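Local coordinates for protein extracellular ligand-binding receptor (Desulfitobacterium hafniense, PDB 4Q6B) that binds leucine between two alpha/beta lobes and probably delivers such amino acids to an ABC transporter as its extracellular substrate-binding protein, at residues 15-19 with 20-24; 57-60 with 61-65. All coordinates share one frame; numbering follows the deposited sequence.

Both interactions are local, each within one unbroken run of chain at the carboxyl end of the same parallel sheet. Interaction 1 (15-24) is partly buried: it follows the end of strand 10-17 into the loop before helix 26-39, and its main bond joins an indole N-H to a carboxylate. Interaction 2 (57-65) lies at the surface, at the start of helix 59-70 after the neighbouring strand 47-54; there backbone bonds, one leucine pair and a water do the work. Their centres are 13 Å apart, and they meet where P18 CB packs 3.8 Å from A57 N and where A16 rests against I65.

Interaction 1: 15-19 with 20-24; sequences VAWPF and ASLDD
With CG of W17 anti to its own amide nitrogen (chi1 -161°) and CG of D24 set between amide nitrogen and carbonyl carbon, the indole N-H and the carboxylate meet across the loop. W17 NE1 donates to D24 OD2 at 2.9 Å, with an N-H...O angle of 150°. D24 OD2 lies in the indole plane and accepts the hydrogen on its syn lone pair, while ring and carboxylate are turned 36° apart. The other oxygen, D24 OD1, accepts the backbone N-H of F26, which ties this buried carboxylate to the start of helix 26-39. Such loops, leaving the carboxyl ends of parallel strands, edge the cleft of periplasmic binding proteins; here the side chain of W17 comes within about 6 Å of the bound leucine. P18 is the centre of an inverse gamma turn, closed by a weak bond from F19 N to W17 O at 2.9 Å. P18 O then accepts two weak bonds, from S21 N at 3.4 Å and from L22 N at 3.3 Å. On the apolar side, L22 brings its CD1 branch obliquely across the proline, 3.9 Å from P18 CB. P18 CD lies over one face of the indole, offset toward the rim, and W17 CB sits 3.6 Å above the centre of the F19 ring.

Interaction 2: 57-60 with 61-65; sequences AELE and KGLAI
E58 and G62 are joined by the first of three backbone bonds that start helix 59-70: G62 N donates to E58 O at 2.9 Å, L63 N to L59 O at 2.9 Å, and A64 N to E60 O at 3.2 Å. All are i to i+4 bonds, with N-H...O angles near 160°. The donor in the last is tilted 25° from the carbonyl plane, whereas L63 N approaches L59 O nearly head-on. The apolar contact runs up one side of the same turn. L59 has CG anti to its backbone N (chi1 176°), a setting that brings the CD1 branch toward the next turn, where it meets L63 CG at 3.9 Å; the two leucines pass at a slant. Both also touch P89 of helix 84-97, so this side of the turn packs against the neighbouring helix. The helix follows strand 47-54 in the alpha/beta lobe, with E58 as its N-cap residue. Were L63 cut back to an alanine, a gap would be likely to open beside L59 CD1, and the packing on P89 would probably be weakened. The polar contacts lie on other sides. One water bridges the cap, donating to E58 OE1 at 2.6 Å and weakly accepting from K61 N at 3.1 Å. K61 NZ, 7.0 Å from E58 OE1, instead makes a salt bridge with E56 and a hydrogen bond to the carbonyl oxygen of D54, tying the first turn back to the end of the strand.

Interaction 1: 15-19 with 20-24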
ATOM      1  N   VAL A  15      -6.992  -2.983  15.426  1.00 11.13           N
ATOM      2  CA  VAL A  15      -6.365  -3.310  14.138  1.00  9.53           C
ATOM      3  C   VAL A  15      -7.330  -4.264  13.435  1.00 10.63           C
ATOM      4  O   VAL A  15      -7.748  -5.262  14.020  1.00 15.26           O
ATOM      5  CB  VAL A  15      -4.988  -4.015  14.277  1.00 10.99           C
ATOM      6  CG1 VAL A  15      -4.382  -4.226  12.885  1.00 15.57           C
ATOM      7  CG2 VAL A  15      -4.024  -3.182  15.242  1.00 13.63           C
ATOM      8  N   ALA A  16      -7.634  -3.973  12.167  1.00 10.92           N
ATOM      9  CA  ALA A  16      -8.509  -4.822  11.343  1.00 10.89           C
ATOM     10  C   ALA A  16      -7.692  -5.258  10.123  1.00 13.81           C
ATOM     11  O   ALA A  16      -7.206  -4.395   9.353  1.00 15.07           O
ATOM     12  CB  ALA A  16      -9.731  -4.020  10.908  1.00 13.32           C
ATOM     13  N   TRP A  17      -7.522  -6.583   9.931  1.00 13.40           N
ATOM     14  CA  TRP A  17      -6.638  -7.107   8.885  1.00 15.66           C
ATOM     15  C   TRP A  17      -7.006  -8.528   8.599  1.00 16.07           C
ATOM     16  O   TRP A  17      -7.603  -9.163   9.453  1.00 17.62           O
ATOM     17  CB  TRP A  17      -5.166  -7.096   9.390  1.00 14.64           C
ATOM     18  CG  TRP A  17      -4.107  -7.184   8.332  1.00 11.89           C
ATOM     19  CD1 TRP A  17      -3.324  -8.253   8.060  1.00 13.42           C
ATOM     20  CD2 TRP A  17      -3.671  -6.119   7.469  1.00 16.34           C
ATOM     21  NE1 TRP A  17      -2.411  -7.939   7.034  1.00 19.45           N
ATOM     22  CE2 TRP A  17      -2.613  -6.630   6.673  1.00 17.51           C
ATOM     23  CE3 TRP A  17      -4.065  -4.770   7.317  1.00 14.60           C
ATOM     24  CZ2 TRP A  17      -1.933  -5.837   5.719  1.00 18.83           C
ATOM     25  CZ3 TRP A  17      -3.398  -3.987   6.375  1.00 16.57           C
ATOM     26  CH2 TRP A  17      -2.355  -4.527   5.592  1.00 18.50           C
ATOM     27  N   PRO A  18      -6.694  -9.037   7.396  1.00 15.14           N
ATOM     28  CA  PRO A  18      -6.989 -10.449   7.168  1.00 14.64           C
ATOM     29  C   PRO A  18      -5.839 -11.292   7.738  1.00 17.94           C
ATOM     30  O   PRO A  18      -5.076 -11.929   6.991  1.00 17.06           O
ATOM     31  CB  PRO A  18      -7.065 -10.571   5.641  1.00 16.09           C
ATOM     32  CG  PRO A  18      -7.118  -9.155   5.133  1.00 13.18           C
ATOM     33  CD  PRO A  18      -6.403  -8.328   6.131  1.00 17.88           C
ATOM     34  N   PHE A  19      -5.746 -11.326   9.069  1.00 16.96           N
ATOM     35  CA  PHE A  19      -4.598 -11.914   9.754  1.00 20.83           C
ATOM     36  C   PHE A  19      -4.372 -13.379   9.402  1.00 20.18           C
ATOM     37  O   PHE A  19      -3.232 -13.802   9.099  1.00 21.54           O
ATOM     38  CB  PHE A  19      -4.734 -11.792  11.283  1.00 19.52           C
ATOM     39  CG  PHE A  19      -4.523 -10.396  11.811  1.00 17.17           C
ATOM     40  CD1 PHE A  19      -3.234  -9.842  11.841  1.00 20.47           C
ATOM     41  CD2 PHE A  19      -5.596  -9.647  12.293  1.00 17.30           C
ATOM     42  CE1 PHE A  19      -3.023  -8.563  12.336  1.00 17.63           C
ATOM     43  CE2 PHE A  19      -5.398  -8.367  12.790  1.00 17.88           C
ATOM     44  CZ  PHE A  19      -4.107  -7.808  12.804  1.00 15.61           C
ATOM     45  N   ALA A  20      -5.430 -14.173   9.450  1.00 20.20           N
ATOM     46  CA  ALA A  20      -5.251 -15.598   9.236  1.00 20.86           C
ATOM     47  C   ALA A  20      -4.911 -16.005   7.804  1.00 23.63           C
ATOM     48  O   ALA A  20      -4.246 -17.031   7.581  1.00 26.53           O
ATOM     49  CB  ALA A  20      -6.513 -16.378   9.741  1.00 22.64           C
ATOM     50  N   SER A  21      -5.396 -15.264   6.820  1.00 20.99           N
ATOM     51  CA  SER A  21      -5.208 -15.678   5.446  1.00 20.94           C
ATOM     52  C   SER A  21      -3.901 -15.176   4.825  1.00 25.14           C
ATOM     53  O   SER A  21      -3.515 -15.631   3.741  1.00 26.87           O
ATOM     54  CB  SER A  21      -6.425 -15.289   4.602  1.00 23.47           C
ATOM     55  OG  SER A  21      -6.703 -13.923   4.755  1.00 23.99           O
ATOM     56  N   LEU A  22      -3.209 -14.265   5.501  1.00 19.50           N
ATOM     57  CA  LEU A  22      -1.970 -13.721   4.926  1.00 23.35           C
ATOM     58  C   LEU A  22      -0.733 -13.984   5.766  1.00 25.31           C
ATOM     59  O   LEU A  22      -0.708 -13.671   6.973  1.00 25.16           O
ATOM     60  CB  LEU A  22      -2.107 -12.209   4.759  1.00 20.17           C
ATOM     61  CG  LEU A  22      -3.207 -11.770   3.814  1.00 23.54           C
ATOM     62  CD1 LEU A  22      -3.468 -10.334   4.028  1.00 23.16           C
ATOM     63  CD2 LEU A  22      -2.851 -12.041   2.374  1.00 26.02           C
ATOM     64  N   ASP A  23       0.313 -14.489   5.101  1.00 26.89           N
ATOM     65  CA  ASP A  23       1.622 -14.690   5.713  1.00 32.48           C
ATOM     66  C   ASP A  23       2.501 -13.494   5.414  1.00 27.09           C
ATOM     67  O   ASP A  23       3.588 -13.660   4.861  1.00 31.60           O
ATOM     68  CB  ASP A  23       2.325 -15.917   5.103  1.00 44.65           C
ATOM     69  CG  ASP A  23       1.426 -17.138   5.002  1.00 56.96           C
ATOM     70  OD1 ASP A  23       1.325 -17.700   3.879  1.00 61.02           O
ATOM     71  OD2 ASP A  23       0.849 -17.548   6.040  1.00 61.08           O
ATOM     72  N   ASP A  24       2.057 -12.302   5.779  1.00 22.52           N
ATOM     73  CA  ASP A  24       2.747 -11.097   5.295  1.00 22.08           C
ATOM     74  C   ASP A  24       3.558 -10.349   6.361  1.00 21.80           C
ATOM     75  O   ASP A  24       3.985  -9.192   6.134  1.00 21.89           O
ATOM     76  CB  ASP A  24       1.686 -10.170   4.713  1.00 17.54           C
ATOM     77  CG  ASP A  24       0.663  -9.737   5.746  1.00 21.83           C
ATOM     78  OD1 ASP A  24       0.715 -10.209   6.934  1.00 18.57           O
ATOM     79  OD2 ASP A  24      -0.186  -8.892   5.383  1.00 24.54           O
TER

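Interaction 2: 57-60 with 61-65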
ATOM      1  N   ALA A  57     -10.728 -10.376   4.825  1.00 15.97           N
ATOM      2  CA  ALA A  57     -10.903  -9.744   3.501  1.00 19.72           C
ATOM      3  C   ALA A  57     -12.344  -9.841   2.974  1.00 16.06           C
ATOM      4  O   ALA A  57     -12.596  -9.991   1.750  1.00 19.45           O
ATOM      5  CB  ALA A  57      -9.912 -10.334   2.486  1.00 18.81           C
ATOM      6  N   GLU A  58     -13.306  -9.742   3.892  1.00 16.67           N
ATOM      7  CA  GLU A  58     -14.736  -9.765   3.533  1.00 18.10           C
ATOM      8  C   GLU A  58     -15.425  -8.476   3.968  1.00 14.63           C
ATOM      9  O   GLU A  58     -15.223  -8.017   5.092  1.00 16.67           O
ATOM     10  CB  GLU A  58     -15.440 -10.960   4.178  1.00 22.43           C
ATOM     11  CG  GLU A  58     -14.922 -12.308   3.630  1.00 29.81           C
ATOM     12  CD  GLU A  58     -15.511 -13.523   4.337  1.00 38.93           C
ATOM     13  OE1 GLU A  58     -16.338 -13.338   5.268  1.00 43.14           O
ATOM     14  OE2 GLU A  58     -15.152 -14.661   3.952  1.00 42.48           O
ATOM     15  N   LEU A  59     -16.169  -7.859   3.050  1.00 16.28           N
ATOM     16  CA  LEU A  59     -16.821  -6.582   3.309  1.00 15.88           C
ATOM     17  C   LEU A  59     -17.756  -6.682   4.525  1.00 16.16           C
ATOM     18  O   LEU A  59     -17.720  -5.809   5.402  1.00 18.42           O
ATOM     19  CB  LEU A  59     -17.633  -6.137   2.060  1.00 18.16           C
ATOM     20  CG  LEU A  59     -18.446  -4.848   2.264  1.00 17.38           C
ATOM     21  CD1 LEU A  59     -17.559  -3.715   2.592  1.00 19.29           C
ATOM     22  CD2 LEU A  59     -19.270  -4.554   1.019  1.00 24.61           C
ATOM     23  N   GLU A  60     -18.543  -7.739   4.609  1.00 17.42           N
ATOM     24  CA  GLU A  60     -19.567  -7.815   5.693  1.00 18.94           C
ATOM     25  C   GLU A  60     -18.861  -7.894   7.045  1.00 21.91           C
ATOM     26  O   GLU A  60     -19.241  -7.190   7.997  1.00 20.02           O
ATOM     27  CB  GLU A  60     -20.547  -8.976   5.537  1.00 21.05           C
ATOM     28  CG  GLU A  60     -21.428  -8.830   4.321  1.00 28.72           C
ATOM     29  CD  GLU A  60     -22.336 -10.018   4.071  1.00 46.63           C
ATOM     30  OE1 GLU A  60     -23.048  -9.999   3.036  1.00 56.05           O
ATOM     31  OE2 GLU A  60     -22.358 -10.962   4.903  1.00 47.82           O
ATOM     32  N   LYS A  61     -17.848  -8.762   7.144  1.00 17.65           N
ATOM     33  CA  LYS A  61     -17.089  -8.840   8.391  1.00 19.67           C
ATOM     34  C   LYS A  61     -16.359  -7.526   8.702  1.00 16.79           C
ATOM     35  O   LYS A  61     -16.282  -7.089   9.870  1.00 16.30           O
ATOM     36  CB  LYS A  61     -16.063  -9.986   8.348  1.00 20.74           C
ATOM     37  CG  LYS A  61     -15.377 -10.172   9.703  1.00 28.81           C
ATOM     38  CD  LYS A  61     -14.989 -11.602  10.013  1.00 36.01           C
ATOM     39  CE  LYS A  61     -14.663 -11.753  11.501  1.00 36.43           C
ATOM     40  NZ  LYS A  61     -13.666 -12.876  11.679  1.00 38.70           N
ATOM     41  N   GLY A  62     -15.775  -6.905   7.681  1.00 16.98           N
ATOM     42  CA  GLY A  62     -15.138  -5.602   7.843  1.00 14.09           C
ATOM     43  C   GLY A  62     -16.009  -4.482   8.409  1.00 14.56           C
ATOM     44  O   GLY A  62     -15.571  -3.727   9.291  1.00 15.06           O
ATOM     45  N   LEU A  63     -17.219  -4.357   7.891  1.00 14.19           N
ATOM     46  CA  LEU A  63     -18.170  -3.355   8.404  1.00 13.07           C
ATOM     47  C   LEU A  63     -18.575  -3.661   9.852  1.00 17.75           C
ATOM     48  O   LEU A  63     -18.760  -2.751  10.660  1.00 15.21           O
ATOM     49  CB  LEU A  63     -19.421  -3.261   7.516  1.00 14.99           C
ATOM     50  CG  LEU A  63     -19.074  -2.826   6.067  1.00 17.68           C
ATOM     51  CD1 LEU A  63     -20.312  -2.743   5.229  1.00 19.52           C
ATOM     52  CD2 LEU A  63     -18.360  -1.450   6.032  1.00 20.86           C
ATOM     53  N   ALA A  64     -18.746  -4.939  10.182  1.00 16.72           N
ATOM     54  CA  ALA A  64     -19.099  -5.336  11.559  1.00 15.20           C
ATOM     55  C   ALA A  64     -17.980  -4.991  12.540  1.00 15.84           C
ATOM     56  O   ALA A  64     -18.241  -4.523  13.664  1.00 16.49           O
ATOM     57  CB  ALA A  64     -19.404  -6.826  11.606  1.00 18.36           C
ATOM     58  N   ILE A  65     -16.740  -5.242  12.133  1.00 16.09           N
ATOM     59  CA  ILE A  65     -15.567  -4.901  12.930  1.00 13.16           C
ATOM     60  C   ILE A  65     -15.498  -3.393  13.109  1.00 13.14           C
ATOM     61  O   ILE A  65     -15.233  -2.886  14.245  1.00 14.32           O
ATOM     62  CB  ILE A  65     -14.288  -5.459  12.250  1.00 13.35           C
ATOM     63  CG1 ILE A  65     -14.242  -6.991  12.451  1.00 16.18           C
ATOM     64  CG2 ILE A  65     -12.990  -4.792  12.766  1.00 13.82           C
ATOM     65  CD1 ILE A  65     -13.176  -7.723  11.617  1.00 16.36           C
TER
HETATM   66  O   HOH W   1     -18.169 -11.535   5.778  1.00 32.15           O